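Acyl-CoA dehydrogenase domain protein Tcur3481 (Thermomonospora curvata, PDB 6WY9) binds the flavin cofactor FAD and probably works as an acyl-CoA dehydrogenase. Local coordinates at residues Leu163-Thr168 / Leu201-Val206; Cys136-Asp141 / Trp145-Thr150; Gln260-Gln265 / Gln316-Gly321. One frame throughout, in Å; residues are numbered along the deposited sequence.

Contact 1: Leu163-Thr168 / Leu201-Val206; sequences LLVSAT and LTLDAV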
loop_
_atom_site.group_PDB
_atom_site.type_symbol
_atom_site.label_atom_id
_atom_site.label_comp_id
_atom_site.label_asym_id
_atom_site.label_seq_id
_atom_site.Cartn_x
_atom_site.Cartn_y
_atom_site.Cartn_z
ATOM N N LEU B 163 -1.921 38.208 12.851
ATOM C CA LEU B 163 -2.382 36.974 12.233
ATOM C C LEU B 163 -3.021 37.286 10.888
ATOM O O LEU B 163 -3.765 38.260 10.761
ATOM C CB LEU B 163 -3.433 36.268 13.094
ATOM C CG LEU B 163 -3.185 35.972 14.574
ATOM C CD1 LEU B 163 -3.529 37.201 15.396
ATOM C CD2 LEU B 163 -4.049 34.770 14.997
ATOM N N LEU B 164 -2.744 36.449 9.889
ATOM C CA LEU B 164 -3.546 36.425 8.680
ATOM C C LEU B 164 -4.659 35.400 8.871
ATOM O O LEU B 164 -4.379 34.216 9.113
ATOM C CB LEU B 164 -2.689 36.076 7.466
ATOM C CG LEU B 164 -1.467 36.942 7.247
ATOM C CD1 LEU B 164 -0.818 36.613 5.920
ATOM C CD2 LEU B 164 -1.837 38.486 7.338
ATOM N N VAL B 165 -5.906 35.844 8.727
ATOM C CA VAL B 165 -7.108 35.059 9.019
ATOM C C VAL B 165 -7.930 34.940 7.737
ATOM O O VAL B 165 -8.287 35.964 7.151
ATOM C CB VAL B 165 -7.963 35.743 10.108
ATOM C CG1 VAL B 165 -9.317 34.992 10.325
ATOM C CG2 VAL B 165 -7.174 35.913 11.401
ATOM N N SER B 166 -8.265 33.709 7.326
ATOM C CA SER B 166 -9.126 33.527 6.166
ATOM C C SER B 166 -10.596 33.629 6.593
ATOM O O SER B 166 -10.986 33.146 7.667
ATOM C CB SER B 166 -8.813 32.177 5.477
ATOM O OG SER B 166 -9.245 31.076 6.254
ATOM N N ALA B 167 -11.398 34.315 5.773
ATOM C CA ALA B 167 -12.819 34.563 6.035
ATOM C C ALA B 167 -13.550 34.805 4.714
ATOM O O ALA B 167 -12.942 35.185 3.709
ATOM C CB ALA B 167 -13.019 35.762 6.975
ATOM N N THR B 168 -14.856 34.588 4.720
ATOM C CA THR B 168 -15.685 34.838 3.535
ATOM C C THR B 168 -16.440 36.152 3.704
ATOM O O THR B 168 -17.199 36.332 4.673
ATOM C CB THR B 168 -16.623 33.658 3.283
ATOM O OG1 THR B 168 -15.816 32.497 2.987
ATOM C CG2 THR B 168 -17.627 33.933 2.097
ATOM N N LEU B 201 -9.123 30.064 18.024
ATOM C CA LEU B 201 -9.303 31.506 17.935
ATOM C C LEU B 201 -10.794 31.846 17.880
ATOM O O LEU B 201 -11.524 31.276 17.058
ATOM C CB LEU B 201 -8.604 31.994 16.663
ATOM C CG LEU B 201 -7.535 33.083 16.600
ATOM C CD1 LEU B 201 -7.545 33.685 15.174
ATOM C CD2 LEU B 201 -7.721 34.162 17.708
ATOM N N THR B 202 -11.258 32.743 18.753
ATOM C CA THR B 202 -12.622 33.271 18.664
ATOM C C THR B 202 -12.561 34.727 18.219
ATOM O O THR B 202 -11.836 35.536 18.816
ATOM C CB THR B 202 -13.392 33.158 19.995
ATOM O OG1 THR B 202 -13.655 31.784 20.302
ATOM C CG2 THR B 202 -14.740 33.863 19.896
ATOM N N LEU B 203 -13.329 35.067 17.178
ATOM C CA LEU B 203 -13.373 36.418 16.635
ATOM C C LEU B 203 -14.789 36.952 16.770
ATOM O O LEU B 203 -15.727 36.406 16.183
ATOM C CB LEU B 203 -12.935 36.434 15.171
ATOM C CG LEU B 203 -11.543 35.894 14.893
ATOM C CD1 LEU B 203 -11.656 34.529 14.290
ATOM C CD2 LEU B 203 -10.840 36.814 13.915
ATOM N N ASP B 204 -14.955 38.016 17.537
ATOM C CA ASP B 204 -16.280 38.610 17.695
ATOM C C ASP B 204 -16.188 40.023 17.119
ATOM O O ASP B 204 -15.760 40.960 17.803
ATOM C CB ASP B 204 -16.688 38.559 19.155
ATOM C CG ASP B 204 -17.970 39.285 19.437
ATOM O OD1 ASP B 204 -18.669 39.724 18.497
ATOM O OD2 ASP B 204 -18.262 39.434 20.641
ATOM N N ALA B 205 -16.552 40.145 15.838
ATOM C CA ALA B 205 -16.567 41.423 15.134
ATOM C C ALA B 205 -15.204 42.105 15.239
ATOM O O ALA B 205 -15.092 43.287 15.580
ATOM C CB ALA B 205 -17.683 42.326 15.664
ATOM N N VAL B 206 -14.162 41.343 14.936
ATOM C CA VAL B 206 -12.783 41.796 15.141
ATOM C C VAL B 206 -12.385 42.723 13.993
ATOM O O VAL B 206 -12.543 42.347 12.825
ATOM C CB VAL B 206 -11.825 40.606 15.219
ATOM C CG1 VAL B 206 -10.401 41.119 15.399
ATOM C CG2 VAL B 206 -12.205 39.608 16.340
#
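Leu201 meets Leu163 and Val165 in a strained posture: its first torsion, chi1 -125°, nearly eclipses the CA-HA bond instead of taking a staggered position. That twist sets CD1 where both partners can be reached. Leu163 approaches it tip to tip, CD2 lying 3.7 Å from Leu201 CD1 and 4.2 Å from Leu201 CG, so methyl meets methyl, with the branch carbon just behind. The same Leu201 CD1 also has Val165 CG2 at 4.4 Å, which makes this methyl common to both of Leu201's contacts. Val165 divides its two branches between two partners: while CG2 turns to Leu201, CG1 looks to Leu203, whose CD2 is 4.3 Å away.

No hydrogen bond crosses between the segments, and the short strand axes of 163-168 and 201-203 come no closer than 11.1 Å, with 60° between their N-to-C directions. Such spacing is too wide for sheet neighbours, and is consistent with two layers of a curled sheet packed across an apolar interior. The strands belong to the beta region that, in acyl-CoA dehydrogenases, forms the middle domain between helical parts. The four touching side chains are all buried, yet the area lost between the segments is a modest 138 Å², in keeping with contact through a few methyl groups. Strand 163-168 has its backbone partners in Phe176, Thr120 and Ala122, and Leu203 has its own in Gly149. Leu147 adds to the apolar filling, touching both Val165 and Leu203, while Leu185 and Trp187 pack on Leu201.

Just past Leu203 the chain turns a corner. Ala205, with a left-handed backbone (phi 54°), and Val206 both face Leu147 in a G1 beta bulge, and from there Val206 enters the next strand.

Contact 2: Cys136-Asp141 / Trp145-Thr150; sequences CTAVPD and WRLSGT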
loop_
_atom_site.group_PDB
_atom_site.type_symbol
_atom_site.label_atom_id
_atom_site.label_comp_id
_atom_site.label_asym_id
_atom_site.label_seq_id
_atom_site.Cartn_x
_atom_site.Cartn_y
_atom_site.Cartn_z
ATOM N N CYS B 136 -15.753 31.352 8.756
ATOM C CA CYS B 136 -15.526 32.661 9.342
ATOM C C CYS B 136 -15.984 33.745 8.373
ATOM O O CYS B 136 -15.760 33.650 7.161
ATOM C CB CYS B 136 -14.040 32.808 9.693
ATOM S SG CYS B 136 -13.668 34.272 10.773
ATOM N N THR B 137 -16.702 34.737 8.904
ATOM C CA THR B 137 -17.351 35.772 8.103
ATOM C C THR B 137 -16.576 37.082 8.162
ATOM O O THR B 137 -15.985 37.422 9.192
ATOM C CB THR B 137 -18.775 36.014 8.604
ATOM O OG1 THR B 137 -19.472 34.767 8.592
ATOM C CG2 THR B 137 -19.494 36.978 7.697
ATOM N N ALA B 138 -16.609 37.833 7.056
ATOM C CA ALA B 138 -16.007 39.162 6.998
ATOM C C ALA B 138 -17.079 40.162 6.573
ATOM O O ALA B 138 -17.708 39.974 5.524
ATOM C CB ALA B 138 -14.817 39.177 6.025
ATOM N N VAL B 139 -17.310 41.188 7.384
ATOM C CA VAL B 139 -18.335 42.206 7.137
ATOM C C VAL B 139 -17.635 43.529 6.831
ATOM O O VAL B 139 -16.689 43.890 7.543
ATOM C CB VAL B 139 -19.287 42.363 8.344
ATOM C CG1 VAL B 139 -20.315 43.452 8.105
ATOM C CG2 VAL B 139 -19.987 41.046 8.620
ATOM N N PRO B 140 -18.056 44.263 5.786
ATOM C CA PRO B 140 -17.467 45.583 5.507
ATOM C C PRO B 140 -17.748 46.570 6.623
ATOM O O PRO B 140 -18.834 46.590 7.195
ATOM C CB PRO B 140 -18.169 46.028 4.219
ATOM C CG PRO B 140 -18.627 44.767 3.589
ATOM C CD PRO B 140 -18.980 43.840 4.721
ATOM N N ASP B 141 -16.760 47.409 6.919
ATOM C CA ASP B 141 -16.942 48.452 7.926
ATOM C C ASP B 141 -16.057 49.625 7.510
ATOM O O ASP B 141 -14.855 49.616 7.788
ATOM C CB ASP B 141 -16.588 47.926 9.311
ATOM C CG ASP B 141 -17.021 48.858 10.421
ATOM O OD1 ASP B 141 -17.577 49.933 10.117
ATOM O OD2 ASP B 141 -16.804 48.509 11.603
ATOM N N TRP B 145 -12.858 45.952 7.828
ATOM C CA TRP B 145 -13.692 44.767 7.920
ATOM C C TRP B 145 -13.847 44.388 9.382
ATOM O O TRP B 145 -12.981 44.680 10.210
ATOM C CB TRP B 145 -13.076 43.586 7.141
ATOM C CG TRP B 145 -12.927 43.870 5.693
ATOM C CD1 TRP B 145 -11.938 44.579 5.099
ATOM C CD2 TRP B 145 -13.815 43.467 4.656
ATOM N NE1 TRP B 145 -12.152 44.651 3.749
ATOM C CE2 TRP B 145 -13.298 43.972 3.447
ATOM C CE3 TRP B 145 -14.999 42.726 4.631
ATOM C CZ2 TRP B 145 -13.928 43.775 2.222
ATOM C CZ3 TRP B 145 -15.625 42.519 3.411
ATOM C CH2 TRP B 145 -15.087 43.046 2.222
ATOM N N ARG B 146 -14.950 43.705 9.687
ATOM C CA ARG B 146 -15.070 43.009 10.960
ATOM C C ARG B 146 -15.350 41.535 10.709
ATOM O O ARG B 146 -16.205 41.189 9.881
ATOM C CB ARG B 146 -16.148 43.649 11.825
ATOM C CG ARG B 146 -15.776 45.050 12.194
ATOM C CD ARG B 146 -16.698 45.628 13.218
ATOM N NE ARG B 146 -16.327 47.000 13.538
ATOM C CZ ARG B 146 -15.445 47.335 14.472
ATOM N NH1 ARG B 146 -15.166 48.614 14.708
ATOM N NH2 ARG B 146 -14.846 46.395 15.178
ATOM N N LEU B 147 -14.609 40.684 11.429
ATOM C CA LEU B 147 -14.600 39.237 11.296
ATOM C C LEU B 147 -15.277 38.592 12.496
ATOM O O LEU B 147 -14.993 38.942 13.649
ATOM C CB LEU B 147 -13.162 38.689 11.214
ATOM C CG LEU B 147 -12.175 39.361 10.247
ATOM C CD1 LEU B 147 -10.811 38.678 10.243
ATOM C CD2 LEU B 147 -12.758 39.432 8.835
ATOM N N SER B 148 -16.152 37.627 12.218
ATOM C CA SER B 148 -16.830 36.868 13.260
ATOM C C SER B 148 -16.820 35.396 12.896
ATOM O O SER B 148 -17.268 35.019 11.811
ATOM C CB SER B 148 -18.270 37.341 13.460
ATOM O OG SER B 148 -18.300 38.565 14.164
ATOM N N GLY B 149 -16.348 34.577 13.818
ATOM C CA GLY B 149 -16.275 33.148 13.612
ATOM C C GLY B 149 -15.254 32.580 14.576
ATOM O O GLY B 149 -14.872 33.237 15.553
ATOM N N THR B 150 -14.817 31.362 14.278
ATOM C CA THR B 150 -13.778 30.696 15.057
ATOM C C THR B 150 -12.814 30.050 14.091
ATOM O O THR B 150 -13.238 29.557 13.039
ATOM C CB THR B 150 -14.353 29.604 15.935
ATOM O OG1 THR B 150 -15.028 28.708 15.065
ATOM C CG2 THR B 150 -15.382 30.155 16.898
#
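Trp145 lies against the strand 137-141 along most of its side chain. CB rests 3.6 Å from Val139 O. CG leaves it anti to the carbonyl carbon (chi1 -61°), which swings the indole back over the partner strand although CB itself heads away from it. CE3 lies 3.8 Å from Ala138 CB and also reaches Val139 C; CZ3 comes 3.8 Å from Pro140 CG, and CH2 grazes the same proline carbon. Pro140 CA lies above one ring face, offset toward the rim, and Phe176 makes an edge-to-face ring contact. Replacing the indole by an alanine is likely to strip Pro140 and Ala138 of apolar cover and leave Phe176 without its ring partner.

Two residues on, Leu147 CD2 is tight against Ala138 CB at 3.5 Å. Arg146, extended from CG to NE, forms a salt bridge through NE with Asp141 OD2, which meets the guanidinium at its edge, the carboxylate plane turned 49° from it; the modelled separation is too short to trust in detail. Arg146 NH2 also bonds to Ala205 O.

Two antiparallel hydrogen-bonded pairs fix the backbone. Thr137 N to Ser148 O is 3.0 Å and nearly straight (170°), with a reciprocal bond; Val139 N to Arg146 O is 2.7 Å, likewise answered. Ala138-Leu147 between them is a non-hydrogen-bonded pair, the alternation of an antiparallel beta hairpin.

Contact 3: Gln260-Gln265 / Gln316-Gly321; sequences QAVQHQ and QHLHGG. With FDA (dihydroflavine-adenine dinucleotide), chain C.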
loop_
_atom_site.group_PDB
_atom_site.type_symbol
_atom_site.label_atom_id
_atom_site.label_comp_id
_atom_site.label_asym_id
_atom_site.label_seq_id
_atom_site.Cartn_x
_atom_site.Cartn_y
_atom_site.Cartn_z
ATOM N N GLN B 260 17.178 -8.321 4.930
ATOM C CA GLN B 260 16.601 -7.828 3.672
ATOM C C GLN B 260 15.326 -7.014 3.888
ATOM O O GLN B 260 15.135 -5.971 3.243
ATOM C CB GLN B 260 16.316 -9.000 2.708
ATOM C CG GLN B 260 16.002 -8.497 1.322
ATOM C CD GLN B 260 15.921 -9.622 0.295
ATOM O OE1 GLN B 260 15.304 -10.641 0.550
ATOM N NE2 GLN B 260 16.540 -9.421 -0.854
ATOM N N ALA B 261 14.421 -7.473 4.762
ATOM C CA ALA B 261 13.191 -6.711 4.975
ATOM C C ALA B 261 13.496 -5.329 5.540
ATOM O O ALA B 261 12.772 -4.360 5.259
ATOM C CB ALA B 261 12.239 -7.445 5.944
ATOM N N VAL B 262 14.510 -5.237 6.405
ATOM C CA VAL B 262 14.931 -3.935 6.924
ATOM C C VAL B 262 15.455 -3.060 5.775
ATOM O O VAL B 262 15.039 -1.908 5.604
ATOM C CB VAL B 262 15.972 -4.124 8.044
ATOM C CG1 VAL B 262 16.624 -2.777 8.452
ATOM C CG2 VAL B 262 15.295 -4.795 9.275
ATOM N N GLN B 263 16.331 -3.619 4.934
ATOM C CA GLN B 263 16.857 -2.833 3.806
ATOM C C GLN B 263 15.733 -2.360 2.902
ATOM O O GLN B 263 15.792 -1.232 2.389
ATOM C CB GLN B 263 17.872 -3.667 3.025
ATOM C CG GLN B 263 19.115 -3.907 3.903
ATOM C CD GLN B 263 20.278 -4.463 3.143
ATOM O OE1 GLN B 263 20.131 -4.749 1.964
ATOM N NE2 GLN B 263 21.443 -4.643 3.814
ATOM N N HIS B 264 14.678 -3.186 2.724
ATOM C CA HIS B 264 13.600 -2.826 1.809
ATOM C C HIS B 264 12.696 -1.731 2.373
ATOM O O HIS B 264 12.217 -0.882 1.605
ATOM C CB HIS B 264 12.788 -4.075 1.410
ATOM C CG HIS B 264 13.542 -4.945 0.430
ATOM N ND1 HIS B 264 12.933 -5.882 -0.373
ATOM C CD2 HIS B 264 14.853 -4.968 0.097
ATOM C CE1 HIS B 264 13.819 -6.436 -1.169
ATOM N NE2 HIS B 264 15.003 -5.894 -0.914
ATOM N N GLN B 265 12.464 -1.741 3.689
ATOM C CA GLN B 265 11.733 -0.665 4.331
ATOM C C GLN B 265 12.526 0.620 4.234
ATOM O O GLN B 265 11.962 1.659 3.914
ATOM C CB GLN B 265 11.441 -1.030 5.812
ATOM C CG GLN B 265 10.299 -2.136 5.890
ATOM C CD GLN B 265 10.105 -2.681 7.269
ATOM O OE1 GLN B 265 9.396 -2.093 8.074
ATOM N NE2 GLN B 265 10.765 -3.815 7.572
ATOM N N GLN B 316 9.627 4.610 12.951
ATOM C CA GLN B 316 9.237 4.135 14.280
ATOM C C GLN B 316 9.362 2.620 14.376
ATOM O O GLN B 316 9.974 2.079 15.306
ATOM C CB GLN B 316 7.798 4.525 14.613
ATOM C CG GLN B 316 7.586 5.966 15.027
ATOM C CD GLN B 316 8.540 6.429 16.115
ATOM O OE1 GLN B 316 9.287 7.383 15.890
ATOM N NE2 GLN B 316 8.487 5.787 17.319
ATOM N N HIS B 317 8.760 1.917 13.430
ATOM C CA HIS B 317 8.730 0.482 13.514
ATOM C C HIS B 317 10.145 -0.106 13.566
ATOM O O HIS B 317 10.423 -1.021 14.367
ATOM C CB HIS B 317 7.935 -0.086 12.324
ATOM C CG HIS B 317 7.925 -1.581 12.340
ATOM N ND1 HIS B 317 7.177 -2.294 13.249
ATOM C CD2 HIS B 317 8.667 -2.496 11.655
ATOM C CE1 HIS B 317 7.416 -3.590 13.096
ATOM N NE2 HIS B 317 8.328 -3.736 12.146
ATOM N N LEU B 318 11.042 0.382 12.692
ATOM C CA LEU B 318 12.409 -0.156 12.574
ATOM C C LEU B 318 13.235 0.030 13.855
ATOM O O LEU B 318 14.260 -0.644 14.030
ATOM C CB LEU B 318 13.102 0.530 11.387
ATOM C CG LEU B 318 12.506 0.055 10.053
ATOM C CD1 LEU B 318 13.059 0.858 8.825
ATOM C CD2 LEU B 318 12.851 -1.444 9.899
ATOM N N HIS B 319 12.844 0.974 14.726
ATOM C CA HIS B 319 13.550 1.167 15.989
ATOM C C HIS B 319 13.111 0.196 17.078
ATOM O O HIS B 319 13.837 0.037 18.073
ATOM C CB HIS B 319 13.355 2.588 16.522
ATOM C CG HIS B 319 14.356 3.559 16.011
ATOM N ND1 HIS B 319 14.153 4.285 14.851
ATOM C CD2 HIS B 319 15.587 3.896 16.467
ATOM C CE1 HIS B 319 15.197 5.073 14.647
ATOM N NE2 HIS B 319 16.092 4.841 15.598
ATOM N N GLY B 320 11.919 -0.391 16.965
ATOM C CA GLY B 320 11.520 -1.231 18.105
ATOM C C GLY B 320 11.310 -0.350 19.335
ATOM O O GLY B 320 11.063 0.859 19.227
ATOM N N GLY B 321 11.456 -0.953 20.528
ATOM C CA GLY B 321 11.026 -0.267 21.742
ATOM C C GLY B 321 11.686 1.084 21.961
ATOM O O GLY B 321 11.033 2.037 22.411
HETATM P PA FDA C . 14.884 -4.922 18.064
HETATM O O1A FDA C . 16.065 -4.005 18.071
HETATM O O2A FDA C . 15.086 -6.423 18.335
HETATM O O5B FDA C . 14.236 -4.913 16.500
HETATM C C5B FDA C . 13.930 -3.583 16.175
HETATM C C4B FDA C . 13.255 -3.613 14.791
HETATM O O4B FDA C . 14.192 -4.387 13.901
HETATM C C3B FDA C . 11.994 -4.478 14.753
HETATM O O3B FDA C . 10.853 -3.761 15.049
HETATM C C2B FDA C . 11.941 -4.865 13.286
HETATM O O2B FDA C . 11.577 -3.750 12.386
HETATM C C1B FDA C . 13.429 -5.183 12.939
HETATM N N9A FDA C . 13.785 -6.599 13.018
HETATM C C8A FDA C . 14.212 -7.341 14.137
HETATM N N7A FDA C . 14.516 -8.595 13.826
HETATM C C5A FDA C . 14.283 -8.692 12.471
HETATM C C6A FDA C . 14.397 -9.780 11.591
HETATM N N6A FDA C . 14.814 -10.990 12.012
HETATM N N1A FDA C . 14.097 -9.633 10.282
HETATM C C2A FDA C . 13.678 -8.382 9.931
HETATM N N3A FDA C . 13.508 -7.249 10.656
HETATM C C4A FDA C . 13.839 -7.450 11.942
HETATM N N1 FDA C . 9.056 -6.640 26.917
HETATM C C2 FDA C . 9.022 -7.422 28.091
HETATM O O2 FDA C . 9.907 -8.282 28.299
HETATM N N3 FDA C . 7.968 -7.175 28.963
HETATM C C4 FDA C . 6.962 -6.204 28.754
HETATM O O4 FDA C . 6.087 -6.046 29.596
HETATM C C4X FDA C . 7.076 -5.450 27.534
HETATM N N5 FDA C . 6.124 -4.468 27.253
HETATM C C5X FDA C . 6.474 -3.456 26.401
HETATM C C6 FDA C . 5.803 -2.288 26.392
HETATM C C7 FDA C . 6.217 -1.258 25.511
HETATM C C7M FDA C . 5.488 -0.042 25.538
HETATM C C8 FDA C . 7.245 -1.414 24.658
HETATM C C8M FDA C . 7.670 -0.346 23.731
HETATM C C9 FDA C . 7.917 -2.624 24.639
HETATM C C9A FDA C . 7.537 -3.632 25.520
HETATM N N10 FDA C . 8.203 -4.869 25.517
HETATM C C10 FDA C . 8.091 -5.652 26.669
HETATM C "C1'" FDA C . 9.414 -5.027 24.661
HETATM C "C2'" FDA C . 9.078 -5.682 23.292
HETATM O "O2'" FDA C . 8.804 -6.991 23.446
HETATM C "C3'" FDA C . 10.386 -5.415 22.418
HETATM O "O3'" FDA C . 10.506 -4.044 22.097
HETATM C "C4'" FDA C . 10.385 -6.286 21.171
HETATM O "O4'" FDA C . 10.575 -7.596 21.583
HETATM C "C5'" FDA C . 11.467 -5.748 20.196
HETATM O "O5'" FDA C . 12.707 -5.880 20.825
HETATM P P FDA C . 13.595 -4.530 20.557
HETATM O O1P FDA C . 12.782 -3.441 21.067
HETATM O O2P FDA C . 14.977 -4.793 21.134
HETATM O O3P FDA C . 13.715 -4.278 18.921
#
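Gln265 lies across Leu318 and crosses His317 obliquely, and these three side chains bring helix 260-288 up to the C-terminal end of helix 295-319. Gln265 CB touches Leu318 CD1 at 3.9 Å, and farther out its amide runs past Leu318 CD2. Its OE1 stops 3.7 Å from His317 CD2, the amide and imidazole planes being 34° apart; no hydrogen bond forms between them. The amide is held from its own helix instead: NE2 donates to Ala261 O at 3.1 Å from above the carbonyl plane, while Gln265 N reaches that oxygen from the opposite face. NE2 has its stronger partner in an acidic side chain of another protein's chain.

His317 sends CG anti to its backbone N (chi1 178°), which brings the ring beside the ribose hydroxyls of the reduced flavin cofactor, with O3B over one face, offset toward the rim, and O2B near CD2 and NE2. Its ring nitrogens bond to side chains of that other protein's chain. Backbone atoms grip the ligand: O3B donates to His317 O at 2.9 Å, and Gly321 N donates to phosphate oxygen O1P at 2.9 Å. Gly320 has positive phi, and a CB there would clash with the bridging O3P, consistent with a glycine where the diphosphate passes the helix end.

At the adenine, Val262 CG2 lies 3.3 Å from N3A and 4.2 Å from Leu318 CD2, so cofactor and leucine share this methyl. This part of the pocket is built from two helices and the turn after the second. Helix 215-248 backs them, its Leu246 touching both Val262 and Leu318, while helix 330-340 packs on Gln316; at the start of helix 260-288, Gln260 and Ala261 pair with Ala261 and Gln260 of the second subunit.

Contacts 1 and 2 belong to one beta region: their centres are 6 Å apart, and Thr168 N reaches Cys136 O at 2.8 Å, a probable hydrogen bond. Contact 1 is wholly buried and apolar, joining layers. Contact 2 is partly buried and binds sheet neighbours through backbone bonds, with an ion pair at its outer end; strand 144-154, which carries one side of it, neighbours strand 197-203 of contact 1. Contact 3, partly buried, lies beyond the chain's centre, its own centre about 45 Å from that of contact 1 and 50 Å from that of contact 2. No hydrogen bond joins its helices directly; the cofactor and a neighbouring protein chain take the polar groups.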